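Local coordinates for sensor protein qseC (Escherichia coli, PDB 3JZ3) that acts as the histidine kinase of the QseB/QseC two-component system, using ATP to phosphorylate protein histidine and activating the flagella regulon, at residues Leu64-Leu70 / Lys192-Met196; Tyr132-Val138 / Arg151-Pro155; Ile48-Thr52 / Leu120-Asn124. The contacts are given in a common frame with arbitrary orientation. Residue numbers count along the deposited sequence, not the author numbering.

Contact 1 of 3, residues Leu64-Leu70 / Lys192-Met196; sequences LDSLDNL and KLHGM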
ATOM      1  N   LEU B  64     -14.440 -12.675   1.821  1.00 64.97           N
ATOM      2  CA  LEU B  64     -14.755 -12.281   0.458  1.00 64.16           C
ATOM      3  C   LEU B  64     -14.791 -13.485  -0.473  1.00 64.88           C
ATOM      4  O   LEU B  64     -13.796 -14.197  -0.623  1.00 63.68           O
ATOM      5  CB  LEU B  64     -13.731 -11.258  -0.026  1.00 64.13           C
ATOM      6  CG  LEU B  64     -14.158 -10.246  -1.087  1.00 64.55           C
ATOM      7  CD1 LEU B  64     -15.408  -9.477  -0.667  1.00 63.26           C
ATOM      8  CD2 LEU B  64     -13.006  -9.297  -1.344  1.00 64.45           C
ATOM      9  N   ASP B  65     -15.948 -13.696  -1.093  1.00 66.51           N
ATOM     10  CA  ASP B  65     -16.200 -14.877  -1.923  1.00 67.25           C
ATOM     11  C   ASP B  65     -15.787 -14.693  -3.385  1.00 65.21           C
ATOM     12  O   ASP B  65     -15.107 -15.553  -3.954  1.00 64.87           O
ATOM     13  CB  ASP B  65     -17.678 -15.298  -1.827  1.00 69.65           C
ATOM     14  CG  ASP B  65     -18.643 -14.132  -2.037  1.00 72.35           C
ATOM     15  OD1 ASP B  65     -18.672 -13.209  -1.190  1.00 72.44           O
ATOM     16  OD2 ASP B  65     -19.381 -14.145  -3.046  1.00 73.40           O
ATOM     17  N   SER B  66     -16.195 -13.577  -3.984  1.00 62.04           N
ATOM     18  CA  SER B  66     -15.949 -13.322  -5.401  1.00 58.48           C
ATOM     19  C   SER B  66     -15.531 -11.876  -5.662  1.00 55.52           C
ATOM     20  O   SER B  66     -15.492 -11.053  -4.747  1.00 54.34           O
ATOM     21  CB  SER B  66     -17.200 -13.661  -6.219  1.00 58.72           C
ATOM     22  OG  SER B  66     -18.240 -12.733  -5.961  1.00 58.38           O
ATOM     23  N   LEU B  67     -15.233 -11.582  -6.925  1.00 53.63           N
ATOM     24  CA  LEU B  67     -14.849 -10.242  -7.358  1.00 53.31           C
ATOM     25  C   LEU B  67     -16.066  -9.379  -7.705  1.00 54.50           C
ATOM     26  O   LEU B  67     -15.921  -8.210  -8.070  1.00 52.79           O
ATOM     27  CB  LEU B  67     -13.924 -10.331  -8.579  1.00 51.00           C
ATOM     28  CG  LEU B  67     -12.635 -11.157  -8.497  1.00 49.18           C
ATOM     29  CD1 LEU B  67     -12.093 -11.416  -9.891  1.00 49.62           C
ATOM     30  CD2 LEU B  67     -11.587 -10.477  -7.631  1.00 49.74           C
ATOM     31  N   ASP B  68     -17.256  -9.962  -7.576  1.00 57.04           N
ATOM     32  CA  ASP B  68     -18.499  -9.355  -8.061  1.00 60.76           C
ATOM     33  C   ASP B  68     -18.793  -7.943  -7.552  1.00 61.44           C
ATOM     34  O   ASP B  68     -19.300  -7.110  -8.305  1.00 60.54           O
ATOM     35  CB  ASP B  68     -19.690 -10.278  -7.783  1.00 63.41           C
ATOM     36  CG  ASP B  68     -19.729 -11.479  -8.715  1.00 65.35           C
ATOM     37  OD1 ASP B  68     -19.462 -11.311  -9.926  1.00 64.33           O
ATOM     38  OD2 ASP B  68     -20.032 -12.591  -8.234  1.00 68.02           O
ATOM     39  N   ASN B  69     -18.473  -7.677  -6.286  1.00 62.37           N
ATOM     40  CA  ASN B  69     -18.749  -6.366  -5.694  1.00 63.53           C
ATOM     41  C   ASN B  69     -17.521  -5.540  -5.287  1.00 62.80           C
ATOM     42  O   ASN B  69     -17.663  -4.424  -4.776  1.00 62.88           O
ATOM     43  CB  ASN B  69     -19.736  -6.501  -4.529  1.00 65.90           C
ATOM     44  CG  ASN B  69     -21.176  -6.625  -5.000  1.00 67.19           C
ATOM     45  OD1 ASN B  69     -21.706  -5.728  -5.659  1.00 66.96           O
ATOM     46  ND2 ASN B  69     -21.813  -7.741  -4.663  1.00 67.54           N
ATOM     47  N   LEU B  70     -16.326  -6.081  -5.526  1.00 58.43           N
ATOM     48  CA  LEU B  70     -15.081  -5.376  -5.222  1.00 54.85           C
ATOM     49  C   LEU B  70     -14.905  -4.124  -6.060  1.00 53.87           C
ATOM     50  O   LEU B  70     -15.215  -4.120  -7.252  1.00 55.15           O
ATOM     51  CB  LEU B  70     -13.867  -6.282  -5.431  1.00 53.92           C
ATOM     52  CG  LEU B  70     -13.230  -6.981  -4.235  1.00 51.69           C
ATOM     53  CD1 LEU B  70     -12.061  -7.814  -4.719  1.00 50.46           C
ATOM     54  CD2 LEU B  70     -12.779  -5.983  -3.178  1.00 50.83           C
ATOM     55  N   LYS B 192      -7.235 -17.705  -5.241  1.00 36.63           N
ATOM     56  CA  LYS B 192      -8.531 -18.384  -5.135  1.00 37.08           C
ATOM     57  C   LYS B 192      -9.685 -17.429  -5.408  1.00 37.43           C
ATOM     58  O   LYS B 192     -10.661 -17.796  -6.057  1.00 37.71           O
ATOM     59  CB  LYS B 192      -8.695 -19.036  -3.758  1.00 37.62           C
ATOM     60  N   LEU B 193      -9.554 -16.200  -4.919  1.00 37.72           N
ATOM     61  CA  LEU B 193     -10.541 -15.155  -5.165  1.00 40.91           C
ATOM     62  C   LEU B 193     -10.662 -14.835  -6.660  1.00 41.42           C
ATOM     63  O   LEU B 193     -11.750 -14.526  -7.144  1.00 44.30           O
ATOM     64  CB  LEU B 193     -10.182 -13.899  -4.363  1.00 41.55           C
ATOM     65  CG  LEU B 193     -11.046 -12.638  -4.450  1.00 43.99           C
ATOM     66  CD1 LEU B 193     -12.414 -12.848  -3.817  1.00 46.23           C
ATOM     67  CD2 LEU B 193     -10.329 -11.478  -3.785  1.00 43.39           C
ATOM     68  N   HIS B 194      -9.544 -14.929  -7.379  1.00 40.23           N
ATOM     69  CA  HIS B 194      -9.496 -14.639  -8.814  1.00 39.60           C
ATOM     70  C   HIS B 194      -9.739 -15.867  -9.695  1.00 41.10           C
ATOM     71  O   HIS B 194      -9.577 -15.802 -10.916  1.00 39.43           O
ATOM     72  CB  HIS B 194      -8.144 -14.023  -9.172  1.00 40.82           C
ATOM     73  CG  HIS B 194      -7.970 -12.625  -8.676  1.00 40.27           C
ATOM     74  ND1 HIS B 194      -7.558 -12.336  -7.394  1.00 40.19           N
ATOM     75  CD2 HIS B 194      -8.158 -11.434  -9.289  1.00 39.36           C
ATOM     76  CE1 HIS B 194      -7.497 -11.026  -7.238  1.00 38.56           C
ATOM     77  NE2 HIS B 194      -7.858 -10.456  -8.374  1.00 39.41           N
ATOM     78  N   GLY B 195     -10.118 -16.983  -9.077  1.00 41.95           N
ATOM     79  CA  GLY B 195     -10.327 -18.236  -9.805  1.00 41.95           C
ATOM     80  C   GLY B 195      -9.027 -18.829 -10.320  1.00 42.89           C
ATOM     81  O   GLY B 195      -9.003 -19.475 -11.368  1.00 43.73           O
HETATM   82  N   MSE B 196      -7.947 -18.604  -9.576  1.00 40.12           N
HETATM   83  CA  MSE B 196      -6.623 -19.070  -9.962  1.00 44.04           C
HETATM   84  C   MSE B 196      -6.134 -20.116  -8.977  1.00 43.91           C
HETATM   85  O   MSE B 196      -6.549 -20.133  -7.818  1.00 45.58           O
HETATM   86  CB  MSE B 196      -5.624 -17.906 -10.008  1.00 43.99           C
HETATM   87  CG  MSE B 196      -5.929 -16.835 -11.045  1.00 45.17           C
HETATM   88 SE   MSE B 196      -4.725 -15.293 -10.903  1.00 51.49          SE
HETATM   89  CE  MSE B 196      -5.483 -14.187 -12.325  1.00 47.93           C
TER
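This is an apolar contact between the interdomain linker and the C-terminal end of a helix in the ATP-binding domain of the cytoplasmic segment. L64-L70 leaves helix 42-61 of the phospho-acceptor (DHp) domain and leads to strand 74-77. K192-M196 ends helix 186-193 with a Schellman motif; L193, in the last turn of the helix, and H194, just after it, bring the ends of their side chains to the linker. No hydrogen bond joins the two segments, which bury 262 Å² between them. L193 is the centre of the contact: its CD1 lies 3.7 Å from L64 O, 3.8 Å from D65 O and 3.7 Å from S66 O, so the methyl packs along the linker backbone. Three leucine side chains also meet it: L64 CG lies 4.2 Å from L193 CD1, L67 CD2 3.9 Å from L193 CG and L70 CD1 4.2 Å from L193 CD2. L117 of helix 115-131 touches both L70 and L193. G195, with phi of 70°, is the C-prime residue of the motif; G195 N is hydrogen-bonded to K192 O at 3.2 Å and M196 N to A191 O. Within the linker, S66 OG donates to D68 OD2 at 2.9 Å. Dimer contacts lie close by: N69 O bonds to Q57 NE2 of the second subunit, and L64 packs on L61 of that subunit. H194 ND1 is hydrogen-bonded to I190 O and NE2 to Q114 N; over one face of the H194 ring, L67 CD2 sits 4.0 Å from the centroid, 18° off the normal, in a CH-pi contact.

Contact 2 of 3, residues Tyr132-Val138 / Arg151-Pro155; sequences YSPQGSV and RDNGP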
ATOM      1  N   TYR B 132      15.517 -15.710  -1.245  1.00 64.79           N
ATOM      2  CA  TYR B 132      16.232 -16.973  -1.113  1.00 66.41           C
ATOM      3  C   TYR B 132      17.130 -17.254  -2.321  1.00 65.56           C
ATOM      4  O   TYR B 132      17.618 -18.374  -2.501  1.00 66.44           O
ATOM      5  CB  TYR B 132      15.244 -18.117  -0.864  1.00 70.87           C
ATOM      6  CG  TYR B 132      14.546 -18.008   0.474  1.00 72.62           C
ATOM      7  CD1 TYR B 132      15.128 -18.529   1.631  1.00 73.87           C
ATOM      8  CD2 TYR B 132      13.311 -17.370   0.590  1.00 72.23           C
ATOM      9  CE1 TYR B 132      14.496 -18.425   2.865  1.00 73.39           C
ATOM     10  CE2 TYR B 132      12.672 -17.260   1.818  1.00 72.22           C
ATOM     11  CZ  TYR B 132      13.269 -17.790   2.949  1.00 72.71           C
ATOM     12  OH  TYR B 132      12.639 -17.684   4.168  1.00 73.77           O
ATOM     13  N   SER B 133      17.349 -16.225  -3.137  1.00 63.67           N
ATOM     14  CA  SER B 133      18.291 -16.303  -4.245  1.00 62.35           C
ATOM     15  C   SER B 133      19.697 -16.000  -3.750  1.00 62.01           C
ATOM     16  O   SER B 133      19.922 -14.956  -3.131  1.00 60.08           O
ATOM     17  CB  SER B 133      17.915 -15.322  -5.358  1.00 61.75           C
ATOM     18  OG  SER B 133      16.933 -15.869  -6.214  1.00 62.65           O
ATOM     19  N   PRO B 134      20.648 -16.919  -4.009  1.00 63.30           N
ATOM     20  CA  PRO B 134      22.054 -16.644  -3.719  1.00 63.84           C
ATOM     21  C   PRO B 134      22.611 -15.592  -4.674  1.00 64.42           C
ATOM     22  O   PRO B 134      22.114 -15.457  -5.795  1.00 65.81           O
ATOM     23  CB  PRO B 134      22.732 -17.996  -3.959  1.00 62.93           C
ATOM     24  CG  PRO B 134      21.846 -18.701  -4.919  1.00 63.24           C
ATOM     25  CD  PRO B 134      20.454 -18.268  -4.573  1.00 63.25           C
ATOM     26  N   GLN B 135      23.623 -14.851  -4.229  1.00 63.51           N
ATOM     27  CA  GLN B 135      24.272 -13.841  -5.064  1.00 61.96           C
ATOM     28  C   GLN B 135      24.818 -14.462  -6.351  1.00 61.11           C
ATOM     29  O   GLN B 135      25.403 -15.550  -6.331  1.00 59.77           O
ATOM     30  CB  GLN B 135      25.391 -13.138  -4.290  1.00 62.54           C
ATOM     31  N   GLY B 136      24.592 -13.772  -7.468  1.00 60.17           N
ATOM     32  CA  GLY B 136      25.055 -14.227  -8.776  1.00 57.99           C
ATOM     33  C   GLY B 136      24.081 -15.114  -9.533  1.00 56.24           C
ATOM     34  O   GLY B 136      24.373 -15.546 -10.650  1.00 57.24           O
ATOM     35  N   SER B 137      22.924 -15.389  -8.934  1.00 54.79           N
ATOM     36  CA  SER B 137      21.915 -16.244  -9.567  1.00 54.20           C
ATOM     37  C   SER B 137      20.826 -15.437 -10.277  1.00 51.54           C
ATOM     38  O   SER B 137      20.798 -14.206 -10.203  1.00 50.37           O
ATOM     39  CB  SER B 137      21.303 -17.215  -8.552  1.00 54.90           C
ATOM     40  OG  SER B 137      20.569 -16.521  -7.560  1.00 58.48           O
ATOM     41  N   VAL B 138      19.939 -16.146 -10.970  1.00 51.16           N
ATOM     42  CA  VAL B 138      18.899 -15.521 -11.786  1.00 49.29           C
ATOM     43  C   VAL B 138      17.504 -15.897 -11.291  1.00 44.09           C
ATOM     44  O   VAL B 138      17.235 -17.064 -10.987  1.00 43.96           O
ATOM     45  CB  VAL B 138      19.032 -15.926 -13.283  1.00 50.24           C
ATOM     46  CG1 VAL B 138      18.065 -15.128 -14.150  1.00 50.56           C
ATOM     47  CG2 VAL B 138      20.466 -15.734 -13.777  1.00 51.17           C
ATOM     48  N   ARG B 151      10.449 -18.316 -10.516  1.00 42.10           N
ATOM     49  CA  ARG B 151      11.385 -19.410 -10.283  1.00 45.67           C
ATOM     50  C   ARG B 151      12.763 -18.884  -9.882  1.00 47.47           C
ATOM     51  O   ARG B 151      13.314 -18.005 -10.545  1.00 48.35           O
ATOM     52  CB  ARG B 151      11.489 -20.257 -11.554  1.00 49.28           C
ATOM     53  CG  ARG B 151      12.476 -21.400 -11.497  1.00 56.48           C
ATOM     54  CD  ARG B 151      13.074 -21.649 -12.874  1.00 62.56           C
ATOM     55  NE  ARG B 151      13.883 -22.866 -12.920  1.00 67.94           N
ATOM     56  CZ  ARG B 151      15.133 -22.966 -12.476  1.00 71.05           C
ATOM     57  NH1 ARG B 151      15.749 -21.920 -11.934  1.00 72.41           N
ATOM     58  NH2 ARG B 151      15.772 -24.125 -12.569  1.00 72.73           N
ATOM     59  N   ASP B 152      13.313 -19.429  -8.799  1.00 50.85           N
ATOM     60  CA  ASP B 152      14.647 -19.051  -8.324  1.00 54.82           C
ATOM     61  C   ASP B 152      15.590 -20.255  -8.240  1.00 56.65           C
ATOM     62  O   ASP B 152      15.182 -21.389  -8.499  1.00 54.32           O
ATOM     63  CB  ASP B 152      14.558 -18.326  -6.970  1.00 55.88           C
ATOM     64  CG  ASP B 152      13.946 -19.191  -5.875  1.00 59.19           C
ATOM     65  OD1 ASP B 152      12.775 -18.950  -5.509  1.00 60.37           O
ATOM     66  OD2 ASP B 152      14.634 -20.113  -5.380  1.00 60.17           O
ATOM     67  N   ASN B 153      16.845 -19.994  -7.876  1.00 62.13           N
ATOM     68  CA  ASN B 153      17.865 -21.037  -7.717  1.00 67.29           C
ATOM     69  C   ASN B 153      18.250 -21.300  -6.259  1.00 69.97           C
ATOM     70  O   ASN B 153      19.343 -21.796  -5.977  1.00 69.78           O
ATOM     71  CB  ASN B 153      19.117 -20.680  -8.524  1.00 68.28           C
ATOM     72  CG  ASN B 153      18.902 -20.804 -10.015  1.00 69.35           C
ATOM     73  OD1 ASN B 153      18.551 -21.873 -10.518  1.00 69.51           O
ATOM     74  ND2 ASN B 153      19.122 -19.710 -10.735  1.00 70.22           N
ATOM     75  N   GLY B 154      17.347 -20.966  -5.341  1.00 73.32           N
ATOM     76  CA  GLY B 154      17.596 -21.136  -3.912  1.00 75.63           C
ATOM     77  C   GLY B 154      17.223 -22.509  -3.381  1.00 77.62           C
ATOM     78  O   GLY B 154      16.929 -23.419  -4.161  1.00 76.30           O
ATOM     79  N   PRO B 155      17.234 -22.666  -2.040  1.00 79.21           N
ATOM     80  CA  PRO B 155      16.913 -23.928  -1.358  1.00 79.80           C
ATOM     81  C   PRO B 155      15.492 -24.426  -1.633  1.00 79.88           C
ATOM     82  O   PRO B 155      14.607 -23.633  -1.961  1.00 81.57           O
ATOM     83  CB  PRO B 155      17.065 -23.570   0.127  1.00 79.79           C
ATOM     84  CG  PRO B 155      17.957 -22.375   0.147  1.00 79.47           C
ATOM     85  CD  PRO B 155      17.586 -21.605  -1.078  1.00 79.24           C
TER
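Two loops meet at the surface here, several side chains holding hydrogen bonds within their own part of the chain; none crosses between the segments. S133 has chi1 near m, and its OG bonds to A129 O, one turn back in helix 115-131, while also lying 3.5 Å from D152 CB. D152 takes the p rotamer, which directs its carboxylate to the backbone N two residues on: OD2 accepts from G154 N at 2.8 Å, closing an Asx turn, and has a further weak hydrogen bond from F208 N. N153 CB points sideways, but at chi1 m the amide end comes nearer the other segment. Its OD1 receives R151 NH1 at 3.1 Å, whereas its ND2 lies 3.3 Å from V138 O at an angle too poor for a hydrogen bond. The sequence D152-N153-G154-P155 begins the DxGxG G1 box of the GHKL (Bergerat-fold) ATPases, and Y132-S133 follows the helix carrying the N box; in relatives both boxes line the nucleotide pocket, and the G1 aspartate binds adenine. Glycine is needed at 154: Y132 O comes within 3.1 Å of G154 CA as a CA-H...O contact, and a CB would clash with that oxygen. Y132 points CB toward the other segment, 4.2 Å from P155 CD, but at chi1 m its ring swings away. A type II turn runs from P134 to S137, with G136 at phi 90°. The p rotamer of S137 sends OG to P134 O at 2.6 Å, and S137 CB rests 4.0 Å from N153 ND2.

Contact 3 of 3, residues Ile48-Thr52 / Leu120-Asn124; sequences IDRAT and LLVRN. With SO4 (sulfate ion), chain C.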
ATOM      1  N   ILE B  48       5.955  -4.247   1.323  1.00 41.58           N
ATOM      2  CA  ILE B  48       5.057  -5.281   0.804  1.00 42.09           C
ATOM      3  C   ILE B  48       4.592  -6.229   1.908  1.00 43.48           C
ATOM      4  O   ILE B  48       3.447  -6.684   1.900  1.00 45.56           O
ATOM      5  CB  ILE B  48       5.726  -6.066  -0.363  1.00 42.28           C
ATOM      6  CG1 ILE B  48       5.816  -5.183  -1.619  1.00 44.19           C
ATOM      7  CG2 ILE B  48       5.009  -7.395  -0.654  1.00 40.36           C
ATOM      8  CD1 ILE B  48       4.468  -4.654  -2.154  1.00 45.29           C
ATOM      9  N   ASP B  49       5.480  -6.500   2.859  1.00 43.96           N
ATOM     10  CA  ASP B  49       5.193  -7.375   3.992  1.00 45.12           C
ATOM     11  C   ASP B  49       4.099  -6.805   4.901  1.00 39.75           C
ATOM     12  O   ASP B  49       3.226  -7.539   5.366  1.00 36.24           O
ATOM     13  CB  ASP B  49       6.471  -7.594   4.802  1.00 52.72           C
ATOM     14  CG  ASP B  49       6.830  -9.054   4.932  1.00 58.78           C
ATOM     15  OD1 ASP B  49       6.072  -9.794   5.598  1.00 63.47           O
ATOM     16  OD2 ASP B  49       7.875  -9.455   4.369  1.00 60.01           O
ATOM     17  N   ARG B  50       4.164  -5.498   5.145  1.00 34.02           N
ATOM     18  CA  ARG B  50       3.193  -4.807   5.990  1.00 36.03           C
ATOM     19  C   ARG B  50       1.831  -4.657   5.314  1.00 33.60           C
ATOM     20  O   ARG B  50       0.800  -4.857   5.950  1.00 33.82           O
ATOM     21  CB  ARG B  50       3.721  -3.435   6.399  1.00 37.89           C
ATOM     22  CG  ARG B  50       4.901  -3.490   7.343  1.00 38.45           C
ATOM     23  CD  ARG B  50       5.617  -2.163   7.370  1.00 41.08           C
ATOM     24  NE  ARG B  50       6.797  -2.219   8.221  1.00 41.42           N
ATOM     25  CZ  ARG B  50       7.515  -1.163   8.584  1.00 41.51           C
ATOM     26  NH1 ARG B  50       7.182   0.056   8.172  1.00 41.08           N
ATOM     27  NH2 ARG B  50       8.571  -1.332   9.369  1.00 40.18           N
ATOM     28  N   ALA B  51       1.837  -4.303   4.031  1.00 33.13           N
ATOM     29  CA  ALA B  51       0.607  -4.212   3.244  1.00 33.64           C
ATOM     30  C   ALA B  51      -0.061  -5.577   3.106  1.00 34.25           C
ATOM     31  O   ALA B  51      -1.287  -5.680   3.169  1.00 33.96           O
ATOM     32  CB  ALA B  51       0.886  -3.611   1.880  1.00 34.06           C
ATOM     33  N   THR B  52       0.757  -6.616   2.935  1.00 35.28           N
ATOM     34  CA  THR B  52       0.286  -8.001   2.836  1.00 35.86           C
ATOM     35  C   THR B  52      -0.440  -8.432   4.109  1.00 37.32           C
ATOM     36  O   THR B  52      -1.589  -8.865   4.050  1.00 40.09           O
ATOM     37  CB  THR B  52       1.457  -8.972   2.537  1.00 34.85           C
ATOM     38  OG1 THR B  52       1.945  -8.738   1.212  1.00 31.57           O
ATOM     39  CG2 THR B  52       1.025 -10.427   2.662  1.00 34.20           C
ATOM     40  N   LEU B 120      -0.130  -7.304  -5.374  1.00 35.63           N
ATOM     41  CA  LEU B 120       0.347  -7.862  -4.104  1.00 33.05           C
ATOM     42  C   LEU B 120       0.755  -9.323  -4.234  1.00 31.10           C
ATOM     43  O   LEU B 120       1.812  -9.715  -3.749  1.00 29.13           O
ATOM     44  CB  LEU B 120      -0.726  -7.739  -3.015  1.00 35.40           C
ATOM     45  CG  LEU B 120      -0.875  -6.417  -2.266  1.00 38.41           C
ATOM     46  CD1 LEU B 120      -2.087  -6.484  -1.352  1.00 37.81           C
ATOM     47  CD2 LEU B 120       0.385  -6.090  -1.470  1.00 40.80           C
ATOM     48  N   LEU B 121      -0.101 -10.119  -4.871  1.00 32.45           N
ATOM     49  CA  LEU B 121       0.188 -11.525  -5.146  1.00 31.14           C
ATOM     50  C   LEU B 121       1.531 -11.674  -5.857  1.00 32.88           C
ATOM     51  O   LEU B 121       2.416 -12.388  -5.378  1.00 34.96           O
ATOM     52  CB  LEU B 121      -0.926 -12.144  -5.998  1.00 31.26           C
ATOM     53  CG  LEU B 121      -0.904 -13.656  -6.249  1.00 33.67           C
ATOM     54  CD1 LEU B 121      -2.266 -14.135  -6.707  1.00 32.90           C
ATOM     55  CD2 LEU B 121       0.166 -14.056  -7.262  1.00 33.58           C
ATOM     56  N   VAL B 122       1.679 -10.987  -6.989  1.00 32.18           N
ATOM     57  CA  VAL B 122       2.875 -11.117  -7.820  1.00 32.11           C
ATOM     58  C   VAL B 122       4.118 -10.681  -7.052  1.00 32.19           C
ATOM     59  O   VAL B 122       5.153 -11.347  -7.094  1.00 29.96           O
ATOM     60  CB  VAL B 122       2.745 -10.324  -9.154  1.00 28.73           C
ATOM     61  CG1 VAL B 122       4.067 -10.303  -9.896  1.00 24.42           C
ATOM     62  CG2 VAL B 122       1.659 -10.934 -10.033  1.00 27.08           C
ATOM     63  N   ARG B 123       3.991  -9.571  -6.333  1.00 34.90           N
ATOM     64  CA  ARG B 123       5.106  -8.983  -5.607  1.00 37.24           C
ATOM     65  C   ARG B 123       5.609  -9.857  -4.449  1.00 36.36           C
ATOM     66  O   ARG B 123       6.809  -9.910  -4.187  1.00 37.79           O
ATOM     67  CB  ARG B 123       4.730  -7.587  -5.122  1.00 39.88           C
ATOM     68  CG  ARG B 123       5.901  -6.773  -4.636  1.00 46.03           C
ATOM     69  CD  ARG B 123       6.796  -6.300  -5.764  1.00 48.77           C
ATOM     70  NE  ARG B 123       7.944  -5.566  -5.237  1.00 52.20           N
ATOM     71  CZ  ARG B 123       7.928  -4.282  -4.885  1.00 52.48           C
ATOM     72  NH1 ARG B 123       6.821  -3.560  -4.997  1.00 52.72           N
ATOM     73  NH2 ARG B 123       9.030  -3.717  -4.417  1.00 56.41           N
ATOM     74  N   ASN B 124       4.693 -10.541  -3.770  1.00 34.59           N
ATOM     75  CA  ASN B 124       5.056 -11.508  -2.738  1.00 38.61           C
ATOM     76  C   ASN B 124       5.897 -12.659  -3.277  1.00 38.74           C
ATOM     77  O   ASN B 124       6.899 -13.041  -2.671  1.00 37.64           O
ATOM     78  CB  ASN B 124       3.809 -12.054  -2.045  1.00 40.01           C
ATOM     79  CG  ASN B 124       3.374 -11.195  -0.885  1.00 43.36           C
ATOM     80  OD1 ASN B 124       3.954 -11.257   0.197  1.00 48.66           O
ATOM     81  ND2 ASN B 124       2.346 -10.386  -1.100  1.00 45.62           N
TER
HETATM   82  S   SO4 C   1       8.147  -5.369   9.591  1.00 98.25           S
HETATM   83  O1  SO4 C   1       7.385  -5.591   8.364  1.00 98.55           O
HETATM   84  O2  SO4 C   1       7.935  -4.004  10.065  1.00 98.08           O
HETATM   85  O3  SO4 C   1       7.700  -6.309  10.618  1.00 98.54           O
HETATM   86  O4  SO4 C   1       9.566  -5.576   9.319  1.00 98.24           O
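Segments 48-52 of helix 42-61 and 120-124 of helix 115-131 cross at -135°, their axes 10.6 Å apart, in a buried contact of 298 Å². The apolar part comes from I48, A51 and L120: L120 CD2 lies 4.2 Å from A51 CB and 4.4 Å from I48 CD1. I48 CG1 also sits over a face of the R123 guanidinium and touches R123 CG at 3.4 Å. One hydrogen bond crosses, N124 ND2 to T52 OG1 at 2.9 Å. The pairing joins the second helix of the phospho-acceptor domain to the helix that carries the N box of the ATP-binding domain, to which N124 belongs by sequence. Each polar end is also tied to its own helix, T52 OG1 donating to I48 O (2.6 Å) and N124 ND2 to L120 O (2.8 Å). Away from the interface, R50 NE and NH2 each bind sulfate O2 at 2.8 Å; the ion, probably from the crystallisation liquor, also bonds to R53 NH2.

From the N terminus, helix 42-61 supplies the first half of contact 3 at 48-52, and the linker that follows opens contact 1 at 64-70. Contact 3 closes first, at 120-124, so contacts 1 and 3 cross; their centres are 18 Å apart. Contact 2 then opens at 132-138 and closes at 151-155 around strands 138-143 and 147-151, wholly within the span of contact 1, which ends at 192-196. Contacts 1 and 3 fasten the ATP-binding domain to the phospho-acceptor helix and linker, beside the second subunit. Contact 2, its centre 32 Å from that of contact 1, joins two loops within the ATP-binding domain.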